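PDB 5JMU: peptidoglycan N-acetylglucosamine deacetylase from Agathobacter rectalis, which probably removes acetyl groups from N-acetylglucosamine units of peptidoglycan, using a catalytic domain of the NodB-type polysaccharide deacetylase family that holds a zinc ion. Local coordinates for residues I21-F26 with V180-Q185. Sequence-based numbering, arbitrary orientation.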
loop_
_atom_site.group_PDB
_atom_site.type_symbol
_atom_site.label_atom_id
_atom_site.label_comp_id
_atom_site.label_asym_id
_atom_site.label_seq_id
_atom_site.Cartn_x
_atom_site.Cartn_y
_atom_site.Cartn_z
ATOM N N ILE A 21 -2.640 -14.930 -7.554
ATOM C CA ILE A 21 -1.938 -14.291 -6.440
ATOM C C ILE A 21 -2.728 -13.069 -6.013
ATOM O O ILE A 21 -3.197 -12.312 -6.865
ATOM C CB ILE A 21 -0.522 -13.851 -6.839
ATOM C CG1 ILE A 21 0.306 -15.055 -7.348
ATOM C CG2 ILE A 21 0.153 -13.075 -5.696
ATOM C CD1 ILE A 21 0.425 -16.204 -6.331
ATOM N N ILE A 22 -2.854 -12.861 -4.702
ATOM C CA ILE A 22 -3.437 -11.610 -4.171
ATOM C C ILE A 22 -2.470 -10.975 -3.186
ATOM O O ILE A 22 -2.081 -11.602 -2.170
ATOM C CB ILE A 22 -4.790 -11.856 -3.474
ATOM C CG1 ILE A 22 -5.779 -12.525 -4.450
ATOM C CG2 ILE A 22 -5.364 -10.506 -2.966
ATOM C CD1 ILE A 22 -7.031 -13.050 -3.778
ATOM N N TYR A 23 -2.131 -9.715 -3.451
ATOM C CA TYR A 23 -1.374 -8.924 -2.490
ATOM C C TYR A 23 -2.393 -8.005 -1.842
ATOM O O TYR A 23 -2.811 -7.017 -2.471
ATOM C CB TYR A 23 -0.273 -8.106 -3.171
ATOM C CG TYR A 23 0.803 -8.919 -3.895
ATOM C CD1 TYR A 23 1.901 -9.442 -3.221
ATOM C CD2 TYR A 23 0.750 -9.069 -5.290
ATOM C CE1 TYR A 23 2.890 -10.144 -3.915
ATOM C CE2 TYR A 23 1.741 -9.776 -5.993
ATOM C CZ TYR A 23 2.809 -10.308 -5.302
ATOM O OH TYR A 23 3.781 -10.998 -6.002
ATOM N N LEU A 24 -2.803 -8.300 -0.601
ATOM C CA LEU A 24 -3.646 -7.348 0.130
ATOM C C LEU A 24 -2.748 -6.212 0.611
ATOM O O LEU A 24 -1.662 -6.451 1.193
ATOM C CB LEU A 24 -4.323 -8.011 1.350
ATOM C CG LEU A 24 -5.375 -9.050 1.037
ATOM C CD1 LEU A 24 -5.849 -9.703 2.352
ATOM C CD2 LEU A 24 -6.526 -8.382 0.326
ATOM N N THR A 25 -3.151 -4.974 0.341
ATOM C CA THR A 25 -2.364 -3.827 0.802
ATOM C C THR A 25 -3.253 -2.828 1.491
ATOM O O THR A 25 -4.432 -2.670 1.157
ATOM C CB THR A 25 -1.597 -3.122 -0.345
ATOM O OG1 THR A 25 -2.492 -2.336 -1.177
ATOM C CG2 THR A 25 -0.890 -4.169 -1.213
ATOM N N PHE A 26 -2.679 -2.108 2.448
ATOM C CA PHE A 26 -3.443 -1.195 3.310
ATOM C C PHE A 26 -2.731 0.151 3.417
ATOM O O PHE A 26 -1.569 0.203 3.900
ATOM C CB PHE A 26 -3.613 -1.824 4.710
ATOM C CG PHE A 26 -4.371 -3.139 4.663
ATOM C CD1 PHE A 26 -5.776 -3.136 4.639
ATOM C CD2 PHE A 26 -3.683 -4.349 4.593
ATOM C CE1 PHE A 26 -6.513 -4.337 4.530
ATOM C CE2 PHE A 26 -4.388 -5.569 4.492
ATOM C CZ PHE A 26 -5.810 -5.555 4.453
ATOM N N VAL A 180 -2.616 -11.854 -11.189
ATOM C CA VAL A 180 -1.894 -11.306 -10.055
ATOM C C VAL A 180 -2.527 -9.985 -9.660
ATOM O O VAL A 180 -2.505 -9.042 -10.439
ATOM C CB VAL A 180 -0.383 -11.114 -10.389
ATOM C CG1 VAL A 180 0.333 -10.397 -9.178
ATOM C CG2 VAL A 180 0.245 -12.487 -10.749
ATOM N N SER A 181 -3.114 -9.933 -8.466
ATOM C CA SER A 181 -3.868 -8.752 -8.020
ATOM C C SER A 181 -3.145 -8.034 -6.914
ATOM O O SER A 181 -2.639 -8.681 -6.010
ATOM C CB SER A 181 -5.258 -9.126 -7.469
ATOM O OG SER A 181 -6.075 -9.740 -8.478
ATOM N N VAL A 182 -3.187 -6.691 -6.956
ATOM C CA VAL A 182 -2.752 -5.843 -5.839
ATOM C C VAL A 182 -3.998 -5.063 -5.448
ATOM O O VAL A 182 -4.486 -4.231 -6.217
ATOM C CB VAL A 182 -1.620 -4.857 -6.241
ATOM C CG1 VAL A 182 -1.274 -3.927 -5.079
ATOM C CG2 VAL A 182 -0.387 -5.660 -6.728
ATOM N N VAL A 183 -4.512 -5.355 -4.258
ATOM C CA VAL A 183 -5.777 -4.787 -3.760
ATOM C C VAL A 183 -5.494 -3.561 -2.908
ATOM O O VAL A 183 -4.599 -3.651 -2.033
ATOM C CB VAL A 183 -6.496 -5.820 -2.897
ATOM C CG1 VAL A 183 -7.877 -5.234 -2.357
ATOM C CG2 VAL A 183 -6.734 -7.128 -3.695
ATOM N N LEU A 184 -6.177 -2.456 -3.173
ATOM C CA LEU A 184 -6.075 -1.276 -2.329
ATOM C C LEU A 184 -7.185 -1.222 -1.305
ATOM O O LEU A 184 -8.344 -1.123 -1.684
ATOM C CB LEU A 184 -6.164 0.012 -3.186
ATOM C CG LEU A 184 -6.269 1.380 -2.491
ATOM C CD1 LEU A 184 -4.973 1.615 -1.652
ATOM C CD2 LEU A 184 -6.421 2.483 -3.518
ATOM N N GLN A 185 -6.846 -1.291 -0.019
ATOM C CA GLN A 185 -7.762 -0.947 1.059
ATOM C C GLN A 185 -7.072 0.052 1.990
ATOM O O GLN A 185 -5.865 0.319 1.871
ATOM C CB GLN A 185 -8.209 -2.164 1.879
ATOM C CG GLN A 185 -9.108 -3.127 1.107
ATOM C CD GLN A 185 -9.392 -4.377 1.929
ATOM O OE1 GLN A 185 -8.701 -5.410 1.797
ATOM N NE2 GLN A 185 -10.416 -4.293 2.801
HETATM O O HOH W 1 -5.535 -12.450 -8.501
HETATM O O HOH W 2 -6.198 -4.991 0.543
#
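V183 O is gripped twice by T25: the backbone N lies 3.1 Å away in a bent bond (136° at the hydrogen), and the hydroxyl OG1 donates to the same oxygen at 2.6 Å. The two strands, 21-26 and 180-185, run parallel and in register within the distorted beta/alpha barrel of NodB-type (carbohydrate esterase family 4) deacetylases. With chi1 at 74°, OG1 stands between the backbone N and the carbonyl carbon, which brings it to V183 O; threonine suits the place because it supplies this hydroxyl, which also bonds R115, and a methyl, CG2, that meets V182 CG1. An alanine here would probably leave V183 O with the bent backbone bond alone from this residue and R115 without its hydroxyl partner. Elsewhere the ladder is straighter, as where Y23 N meets S181 O at 2.8 Å. On the T25 face, the ring of Y23 reaches back along the strand, its edge atom CE2 touching V180 CG1 at 3.5 Å, and V182 CG2 approaches CD2 obliquely; valines, branched at CB, suit such extended strands. On the face of I22, L24 and V183, I22 CG2 packs on V183 CG2 at 3.7 Å, and helices 164-175 and 196-205 lie over these side chains. At the C-terminal end of the pair, Q185 lies alongside F26, amide and ring planes 48° apart. Glutamine suits this buried place because its amide offers both donor and acceptor: NE2 bonds S192, while a water lies 2.8 Å from Q185 OE1 and 3.0 Å from T25 O, bridging the two oxygens above the rim of the F26 ring.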